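Local coordinates for hypothetical protein (Sus scrofa, PDB 3WOC), which is a prostate-derived, heparin-binding jacalin-like lectin found on boar sperm and probably acts in sperm capacitation, although its molecular function is not settled, at residues 51-55 with 122-126; 62-66 with 88-94; 104-108 with 130-134. All coordinates share one frame; numbering follows the deposited sequence.

Contact 1: 51-55 with 122-126; sequences KYGIP and FWLYG
Ile54, just after strand 47-53, reaches into the loop 122-126, and with Gly53 it ties two of the three four-stranded sheets of this beta-prism, jacalin-like lectin fold. The isoleucine can be followed outward. CB lies 3.9 Å from Tyr125 O. One step further, CG1 is 3.5 Å from Leu124 O, and the other branch, CG2, meets that same carbonyl oxygen. At the tip, CD1 sits 3.4 Å from both Trp123 O and Gly126 O and also meets the ring carbon Phe122 CD1. The torsions account for this path: CG1 stands anti to the carbonyl carbon (chi1 -75°), and the next rotation carries CD1 on among the oxygens. An apolar chain therefore packs against a ring of backbone carbonyl oxygens, held by van der Waals contact rather than by polar bonds. Within the loop Trp123 N donates to Gly126 O at 3.1 Å, and Lys38 NZ bonds Tyr125 O. Ile54 itself is backbone-bonded to Lys38 on strand 37-44, so Lys38 is bonded to both segments. Trp123, Leu124 and Tyr125 direct their CB atoms away from 51-55, leaving mainly their main chain to make the contact.

Beside the isoleucine, Phe122 turns its ring against the glycine, its first side-chain rotation laying the ring against Gly53 CA. Gly53, at a phi of 146°, has a backbone shape that a side chain would strain, and its bare CA comes close above the aromatic face. This is a CH-pi contact: Gly53 CA stands 3.8 Å from the Phe122 ring centroid, 18° off the ring normal.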
loop_
_atom_site.group_PDB
_atom_site.type_symbol
_atom_site.label_atom_id
_atom_site.label_comp_id
_atom_site.label_asym_id
_atom_site.label_seq_id
_atom_site.Cartn_x
_atom_site.Cartn_y
_atom_site.Cartn_z
ATOM N N LYS A 51 -4.770 9.343 5.251
ATOM C CA LYS A 51 -3.749 8.497 5.862
ATOM C C LYS A 51 -4.396 7.227 6.396
ATOM O O LYS A 51 -5.360 7.287 7.163
ATOM C CB LYS A 51 -3.059 9.237 7.008
ATOM C CG LYS A 51 -1.885 8.488 7.633
ATOM C CD LYS A 51 -0.544 9.047 7.176
ATOM C CE LYS A 51 -0.225 10.375 7.862
ATOM N NZ LYS A 51 -0.169 10.253 9.346
ATOM N N TYR A 52 -3.861 6.080 5.991
ATOM C CA TYR A 52 -4.404 4.801 6.430
ATOM C C TYR A 52 -3.421 3.995 7.267
ATOM O O TYR A 52 -2.526 3.338 6.737
ATOM C CB TYR A 52 -4.930 3.992 5.239
ATOM C CG TYR A 52 -6.121 4.642 4.566
ATOM C CD1 TYR A 52 -7.303 4.865 5.268
ATOM C CD2 TYR A 52 -6.060 5.041 3.232
ATOM C CE1 TYR A 52 -8.394 5.460 4.661
ATOM C CE2 TYR A 52 -7.149 5.644 2.616
ATOM C CZ TYR A 52 -8.313 5.847 3.338
ATOM O OH TYR A 52 -9.400 6.440 2.743
ATOM N N GLY A 53 -3.608 4.061 8.581
ATOM C CA GLY A 53 -2.809 3.299 9.531
ATOM C C GLY A 53 -2.596 4.069 10.816
ATOM O O GLY A 53 -3.416 4.909 11.190
ATOM N N ILE A 54 -1.482 3.779 11.485
ATOM C CA ILE A 54 -1.136 4.412 12.757
ATOM C C ILE A 54 -0.186 5.592 12.525
ATOM O O ILE A 54 0.828 5.437 11.841
ATOM C CB ILE A 54 -0.530 3.384 13.767
ATOM C CG1 ILE A 54 -1.622 2.477 14.339
ATOM C CG2 ILE A 54 0.197 4.073 14.926
ATOM C CD1 ILE A 54 -1.903 1.257 13.510
ATOM N N PRO A 55 -0.520 6.774 13.093
ATOM C CA PRO A 55 0.305 7.981 13.007
ATOM C C PRO A 55 1.728 7.753 13.499
ATOM O O PRO A 55 1.948 6.948 14.406
ATOM C CB PRO A 55 -0.407 8.960 13.947
ATOM C CG PRO A 55 -1.815 8.505 13.967
ATOM C CD PRO A 55 -1.751 7.012 13.873
ATOM N N PHE A 122 -5.237 -2.419 10.291
ATOM C CA PHE A 122 -4.188 -1.819 11.123
ATOM C C PHE A 122 -4.581 -1.814 12.595
ATOM O O PHE A 122 -5.769 -1.810 12.925
ATOM C CB PHE A 122 -3.809 -0.413 10.635
ATOM C CG PHE A 122 -4.912 0.604 10.741
ATOM C CD1 PHE A 122 -5.121 1.307 11.923
ATOM C CD2 PHE A 122 -5.717 0.891 9.643
ATOM C CE1 PHE A 122 -6.128 2.259 12.019
ATOM C CE2 PHE A 122 -6.720 1.836 9.731
ATOM C CZ PHE A 122 -6.923 2.524 10.922
ATOM N N TRP A 123 -3.592 -1.814 13.482
ATOM C CA TRP A 123 -3.893 -1.966 14.904
ATOM C C TRP A 123 -3.039 -1.111 15.852
ATOM O O TRP A 123 -3.474 -0.034 16.277
ATOM C CB TRP A 123 -3.899 -3.460 15.284
ATOM C CG TRP A 123 -3.984 -3.748 16.748
ATOM C CD1 TRP A 123 -4.943 -3.313 17.623
ATOM C CD2 TRP A 123 -3.079 -4.555 17.513
ATOM N NE1 TRP A 123 -4.683 -3.792 18.885
ATOM C CE2 TRP A 123 -3.548 -4.557 18.848
ATOM C CE3 TRP A 123 -1.916 -5.273 17.202
ATOM C CZ2 TRP A 123 -2.891 -5.247 19.872
ATOM C CZ3 TRP A 123 -1.262 -5.960 18.222
ATOM C CH2 TRP A 123 -1.752 -5.941 19.541
ATOM N N LEU A 124 -1.839 -1.568 16.186
ATOM C CA LEU A 124 -1.103 -0.962 17.297
ATOM C C LEU A 124 0.021 -0.038 16.831
ATOM O O LEU A 124 -0.003 1.166 17.092
ATOM C CB LEU A 124 -0.569 -2.063 18.225
ATOM C CG LEU A 124 0.338 -1.764 19.418
ATOM C CD1 LEU A 124 -0.362 -0.951 20.500
ATOM C CD2 LEU A 124 0.808 -3.093 19.972
ATOM N N TYR A 125 0.992 -0.614 16.132
ATOM C CA TYR A 125 2.159 0.123 15.664
ATOM C C TYR A 125 2.085 0.399 14.169
ATOM O O TYR A 125 2.790 1.266 13.655
ATOM C CB TYR A 125 3.436 -0.653 15.981
ATOM C CG TYR A 125 3.643 -0.932 17.452
ATOM C CD1 TYR A 125 3.897 -2.226 17.902
ATOM C CD2 TYR A 125 3.586 0.098 18.396
ATOM C CE1 TYR A 125 4.098 -2.489 19.251
ATOM C CE2 TYR A 125 3.779 -0.156 19.744
ATOM C CZ TYR A 125 4.032 -1.451 20.165
ATOM O OH TYR A 125 4.227 -1.704 21.501
ATOM N N GLY A 126 1.230 -0.341 13.472
ATOM C CA GLY A 126 1.116 -0.178 12.038
ATOM C C GLY A 126 0.122 -1.109 11.404
ATOM O O GLY A 126 -0.806 -1.583 12.057
#

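Contact 2: 62-66 with 88-94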
loop_
_atom_site.group_PDB
_atom_site.type_symbol
_atom_site.label_atom_id
_atom_site.label_comp_id
_atom_site.label_asym_id
_atom_site.label_seq_id
_atom_site.Cartn_x
_atom_site.Cartn_y
_atom_site.Cartn_z
ATOM N N LEU A 62 7.335 6.795 -3.456
ATOM C CA LEU A 62 7.626 6.481 -4.845
ATOM C C LEU A 62 6.696 7.334 -5.689
ATOM O O LEU A 62 5.475 7.200 -5.606
ATOM C CB LEU A 62 7.418 4.993 -5.152
ATOM C CG LEU A 62 7.452 4.557 -6.628
ATOM C CD1 LEU A 62 8.837 4.722 -7.257
ATOM C CD2 LEU A 62 6.959 3.125 -6.789
ATOM N N ILE A 63 7.277 8.230 -6.480
ATOM C CA ILE A 63 6.493 9.074 -7.372
ATOM C C ILE A 63 6.555 8.496 -8.780
ATOM O O ILE A 63 7.632 8.357 -9.366
ATOM C CB ILE A 63 6.944 10.563 -7.332
ATOM C CG1 ILE A 63 6.925 11.109 -5.891
ATOM C CG2 ILE A 63 6.085 11.422 -8.264
ATOM C CD1 ILE A 63 5.578 11.003 -5.163
ATOM N N LEU A 64 5.386 8.140 -9.302
ATOM C CA LEU A 64 5.279 7.503 -10.606
ATOM C C LEU A 64 5.379 8.519 -11.740
ATOM O O LEU A 64 4.773 9.593 -11.676
ATOM C CB LEU A 64 3.969 6.711 -10.701
ATOM C CG LEU A 64 3.931 5.206 -10.371
ATOM C CD1 LEU A 64 5.146 4.707 -9.598
ATOM C CD2 LEU A 64 2.642 4.852 -9.641
ATOM N N HIS A 65 6.160 8.173 -12.763
ATOM C CA HIS A 65 6.226 8.948 -13.998
ATOM C C HIS A 65 4.869 8.881 -14.703
ATOM O O HIS A 65 4.117 7.926 -14.492
ATOM C CB HIS A 65 7.314 8.400 -14.932
ATOM C CG HIS A 65 8.678 8.333 -14.317
ATOM N ND1 HIS A 65 9.235 9.381 -13.616
ATOM C CD2 HIS A 65 9.609 7.350 -14.327
ATOM C CE1 HIS A 65 10.443 9.038 -13.204
ATOM N NE2 HIS A 65 10.695 7.812 -13.625
ATOM N N PRO A 66 4.538 9.899 -15.524
ATOM C CA PRO A 66 3.295 9.807 -16.293
ATOM C C PRO A 66 3.323 8.577 -17.200
ATOM O O PRO A 66 4.309 8.355 -17.908
ATOM C CB PRO A 66 3.294 11.100 -17.118
ATOM C CG PRO A 66 4.190 12.036 -16.375
ATOM C CD PRO A 66 5.249 11.168 -15.777
ATOM N N THR A 88 7.299 -1.495 -11.119
ATOM C CA THR A 88 6.560 -0.773 -12.160
ATOM C C THR A 88 6.659 -1.446 -13.527
ATOM O O THR A 88 7.554 -2.255 -13.768
ATOM C CB THR A 88 7.020 0.708 -12.303
ATOM O OG1 THR A 88 8.356 0.755 -12.824
ATOM C CG2 THR A 88 6.956 1.448 -10.964
ATOM N N ASN A 89 5.730 -1.087 -14.413
ATOM C CA ASN A 89 5.749 -1.509 -15.819
ATOM C C ASN A 89 6.909 -0.904 -16.619
ATOM O O ASN A 89 7.124 -1.260 -17.783
ATOM C CB ASN A 89 4.401 -1.199 -16.497
ATOM C CG ASN A 89 4.098 0.301 -16.593
ATOM O OD1 ASN A 89 3.266 0.714 -17.397
ATOM N ND2 ASN A 89 4.759 1.112 -15.777
ATOM N N GLN A 90 7.642 0.008 -15.982
ATOM C CA GLN A 90 8.824 0.643 -16.568
ATOM C C GLN A 90 10.143 0.130 -15.967
ATOM O O GLN A 90 11.191 0.750 -16.137
ATOM C CB GLN A 90 8.729 2.168 -16.431
ATOM C CG GLN A 90 7.695 2.813 -17.350
ATOM C CD GLN A 90 7.771 4.333 -17.372
ATOM O OE1 GLN A 90 6.842 5.000 -17.825
ATOM N NE2 GLN A 90 8.880 4.888 -16.885
ATOM N N GLY A 91 10.082 -1.000 -15.263
ATOM C CA GLY A 91 11.276 -1.671 -14.738
ATOM C C GLY A 91 11.842 -1.136 -13.432
ATOM O O GLY A 91 12.874 -1.613 -12.958
ATOM N N ARG A 92 11.175 -0.143 -12.852
ATOM C CA ARG A 92 11.612 0.455 -11.592
ATOM C C ARG A 92 11.038 -0.292 -10.389
ATOM O O ARG A 92 9.962 -0.891 -10.470
ATOM C CB ARG A 92 11.235 1.943 -11.537
ATOM C CG ARG A 92 12.046 2.816 -12.486
ATOM C CD ARG A 92 11.458 4.215 -12.650
ATOM N NE ARG A 92 11.728 5.100 -11.516
ATOM C CZ ARG A 92 10.793 5.714 -10.793
ATOM N NH1 ARG A 92 9.508 5.550 -11.076
ATOM N NH2 ARG A 92 11.142 6.502 -9.784
ATOM N N SER A 93 11.775 -0.268 -9.281
ATOM C CA SER A 93 11.290 -0.823 -8.019
ATOM C C SER A 93 11.608 0.116 -6.861
ATOM O O SER A 93 12.608 0.841 -6.895
ATOM C CB SER A 93 11.851 -2.228 -7.769
ATOM O OG SER A 93 13.216 -2.196 -7.405
ATOM N N ALA A 94 10.742 0.114 -5.850
ATOM C CA ALA A 94 10.910 0.972 -4.684
ATOM C C ALA A 94 10.656 0.192 -3.398
ATOM O O ALA A 94 9.538 -0.256 -3.147
ATOM C CB ALA A 94 9.993 2.183 -4.778
#
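His65 and Arg92 meet by face: the imidazole atom NE2 of His65 lies over the guanidinium, 3.5 Å from Arg92 CZ. The two planes are 34° apart, so this is a tilted overlap rather than a flush stack, and the side chains run at about a right angle to each other. Gln90 approaches the same imidazole differently, its NE2 coming 3.6 Å from His65 CD2 at the ring edge, with the amide and ring planes 24° apart. Next to this polar layer, toward Leu62 and Ala94, the contact becomes apolar. All four side-chain carbons of Leu62 gather round one methyl, the closest being Leu62 CD1 to Ala94 CB at 3.7 Å; the same CD1 also touches Arg92 NH2. Leu64 adds a looser pairing, its CD1 4.0 Å from Thr88 CG2, the two side chains running past one another in reverse sense.

The second shell fixes the arginine. Its chain bends at chi3 (77°), which turns the guanidinium toward segment 62-66, and Glu68 OE2 holds NH1 in a salt bridge. The same carboxylate accepts His65 N through OE1 and bonds Thr88 OG1 through OE2, linking both segments; its negative charge would probably offset the positive charge of Arg92. Thr88 OG1 in turn accepts Arg92 N at 3.0 Å, and more weakly Gln90 N at 3.3 Å. These bonds brace the type I turn Thr88-Gly91, closed by Gly91 N to Thr88 O at 3.2 Å, with Gly91 at positive phi.

Further out, the contact joins edge strands of two sheets of the jacalin-like prism. Leu62 and Leu64 pack on Ile70 of strand 70-77, Leu62 also touches Leu86 of strand 81-88, and backbone bonds tie Leu62 and Leu64 to strand 24-31 and Ala94 to strand 81-88.

Contact 3: 104-108 with 130-134. With GOL (glycerol), chain P.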
loop_
_atom_site.group_PDB
_atom_site.type_symbol
_atom_site.label_atom_id
_atom_site.label_comp_id
_atom_site.label_asym_id
_atom_site.label_seq_id
_atom_site.Cartn_x
_atom_site.Cartn_y
_atom_site.Cartn_z
ATOM N N PHE A 104 5.569 -12.719 0.583
ATOM C CA PHE A 104 4.393 -12.807 -0.279
ATOM C C PHE A 104 4.598 -12.056 -1.598
ATOM O O PHE A 104 5.446 -11.168 -1.688
ATOM C CB PHE A 104 3.118 -12.343 0.454
ATOM C CG PHE A 104 3.013 -10.847 0.655
ATOM C CD1 PHE A 104 3.402 -10.265 1.856
ATOM C CD2 PHE A 104 2.493 -10.027 -0.345
ATOM C CE1 PHE A 104 3.291 -8.890 2.055
ATOM C CE2 PHE A 104 2.380 -8.648 -0.158
ATOM C CZ PHE A 104 2.780 -8.080 1.043
ATOM N N PHE A 105 3.819 -12.428 -2.611
ATOM C CA PHE A 105 3.860 -11.765 -3.913
ATOM C C PHE A 105 2.452 -11.435 -4.402
ATOM O O PHE A 105 1.596 -12.312 -4.504
ATOM C CB PHE A 105 4.601 -12.629 -4.937
ATOM C CG PHE A 105 4.724 -11.995 -6.298
ATOM C CD1 PHE A 105 5.585 -10.922 -6.508
ATOM C CD2 PHE A 105 3.987 -12.484 -7.374
ATOM C CE1 PHE A 105 5.703 -10.338 -7.768
ATOM C CE2 PHE A 105 4.099 -11.909 -8.640
ATOM C CZ PHE A 105 4.958 -10.836 -8.836
ATOM N N ALA A 106 2.225 -10.158 -4.694
ATOM C CA ALA A 106 0.926 -9.680 -5.144
ATOM C C ALA A 106 0.985 -9.251 -6.604
ATOM O O ALA A 106 1.851 -8.471 -6.995
ATOM C CB ALA A 106 0.457 -8.531 -4.270
ATOM N N ALA A 107 0.059 -9.775 -7.399
ATOM C CA ALA A 107 -0.027 -9.468 -8.818
ATOM C C ALA A 107 -1.476 -9.613 -9.270
ATOM O O ALA A 107 -2.221 -10.414 -8.693
ATOM C CB ALA A 107 0.881 -10.399 -9.620
ATOM N N PRO A 108 -1.890 -8.833 -10.292
ATOM C CA PRO A 108 -3.254 -8.939 -10.810
ATOM C C PRO A 108 -3.525 -10.302 -11.444
ATOM O O PRO A 108 -2.585 -11.028 -11.779
ATOM C CB PRO A 108 -3.307 -7.841 -11.876
ATOM C CG PRO A 108 -1.899 -7.613 -12.266
ATOM C CD PRO A 108 -1.118 -7.806 -11.012
ATOM N N ILE A 130 -2.719 -6.513 4.597
ATOM C CA ILE A 130 -2.804 -5.685 3.396
ATOM C C ILE A 130 -3.294 -6.462 2.173
ATOM O O ILE A 130 -2.940 -7.628 1.973
ATOM C CB ILE A 130 -1.464 -4.925 3.112
ATOM C CG1 ILE A 130 -1.693 -3.773 2.112
ATOM C CG2 ILE A 130 -0.354 -5.892 2.673
ATOM C CD1 ILE A 130 -0.631 -2.681 2.133
ATOM N N GLY A 131 -4.127 -5.800 1.376
ATOM C CA GLY A 131 -4.642 -6.361 0.137
ATOM C C GLY A 131 -4.663 -5.326 -0.972
ATOM O O GLY A 131 -4.587 -4.120 -0.715
ATOM N N PHE A 132 -4.791 -5.801 -2.207
ATOM C CA PHE A 132 -4.648 -4.949 -3.381
ATOM C C PHE A 132 -5.743 -5.183 -4.411
ATOM O O PHE A 132 -6.111 -6.327 -4.689
ATOM C CB PHE A 132 -3.273 -5.160 -4.011
ATOM C CG PHE A 132 -2.144 -5.060 -3.029
ATOM C CD1 PHE A 132 -1.677 -3.818 -2.610
ATOM C CD2 PHE A 132 -1.568 -6.206 -2.494
ATOM C CE1 PHE A 132 -0.644 -3.725 -1.684
ATOM C CE2 PHE A 132 -0.534 -6.117 -1.570
ATOM C CZ PHE A 132 -0.072 -4.877 -1.169
ATOM N N THR A 133 -6.266 -4.088 -4.959
ATOM C CA THR A 133 -7.253 -4.145 -6.041
ATOM C C THR A 133 -6.622 -3.675 -7.353
ATOM O O THR A 133 -5.903 -2.672 -7.387
ATOM C CB THR A 133 -8.527 -3.318 -5.736
ATOM O OG1 THR A 133 -8.278 -1.929 -5.978
ATOM C CG2 THR A 133 -8.980 -3.516 -4.290
ATOM N N TRP A 134 -6.902 -4.407 -8.424
ATOM C CA TRP A 134 -6.232 -4.210 -9.706
ATOM C C TRP A 134 -7.237 -3.875 -10.799
ATOM O O TRP A 134 -8.412 -4.231 -10.701
ATOM C CB TRP A 134 -5.443 -5.467 -10.083
ATOM C CG TRP A 134 -4.554 -5.988 -8.977
ATOM C CD1 TRP A 134 -4.892 -6.896 -8.008
ATOM C CD2 TRP A 134 -3.184 -5.633 -8.731
ATOM N NE1 TRP A 134 -3.819 -7.126 -7.178
ATOM C CE2 TRP A 134 -2.760 -6.364 -7.596
ATOM C CE3 TRP A 134 -2.276 -4.769 -9.358
ATOM C CZ2 TRP A 134 -1.469 -6.255 -7.074
ATOM C CZ3 TRP A 134 -0.989 -4.662 -8.839
ATOM C CH2 TRP A 134 -0.599 -5.402 -7.707
HETATM C C1 GOL P . -4.410 -10.197 -3.533
HETATM O O1 GOL P . -4.526 -9.044 -2.720
HETATM C C2 GOL P . -4.164 -9.806 -4.991
HETATM O O2 GOL P . -3.097 -8.895 -5.098
HETATM C C3 GOL P . -3.850 -11.040 -5.824
HETATM O O3 GOL P . -4.789 -11.124 -6.877
#
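The Trp134 indole is covered on one face by the Ala107-Pro108 backbone and the proline ring, the main interaction between edge strands of two sheets in this beta-prism. Pro108 CD lies 3.7 Å from the centroid of its six-membered ring, only 13° off the normal, a clear CH-pi contact. The Pro108 nitrogen is above the middle of the indole and Ala107 C nearer its rim, while Pro108 CB reaches toward the five-membered ring. With CG anti to the carbonyl carbon, Trp134 lays its indole against Pro108. Phe132 offers mainly its edge: CE2 is 4.1 Å from Phe104 CE2, with the two side chains crossing at about a right angle. Ala106 CB approaches the ring obliquely, 3.6 Å from Phe132 CD2. Phe104 CZ extends the row to Ile130 CG2.

The strand segments 104-106 and 130-134 run nearly parallel (22°), but their axes stay 9.1 Å apart, too far for backbone pairing, so side chains bridge the gap. Ile73 of strand 70-77 touches Ala106, Phe132 and Trp134, and Leu115 of strand 114-122 touches Phe132 and Trp134.

A glycerol, probably from the crystallisation liquor, spans both segments. It takes Phe132 N on O1 and makes a weak bond from O3 to Ala107 O. At the indole edge, Trp134 NE1 donates to glycerol O2 over 2.8 Å at 158°.

How the contacts relate
Each contact joins a different pair of the three sheets, so together they mark all three seams of the prism. Contacts 1 and 2 share the sheet holding strands 47-53 and 58-63, but lie on opposite sides of the chain's centre, 25 Å apart between centres. Contacts 2 and 3 share the sheet holding 93-97 and 102-106, while 1 and 3 both draw on the sheet of 114-122 and 127-135, contact 1 through the loop between those strands and contact 3 through 127-135. Contacts 1 and 3 are surface contacts built on CH-pi and apolar packing, the first facing loop carbonyls, the third dominated by aromatics. Contact 2, partly buried, alone sets a charged group over an imidazole beside an aliphatic layer.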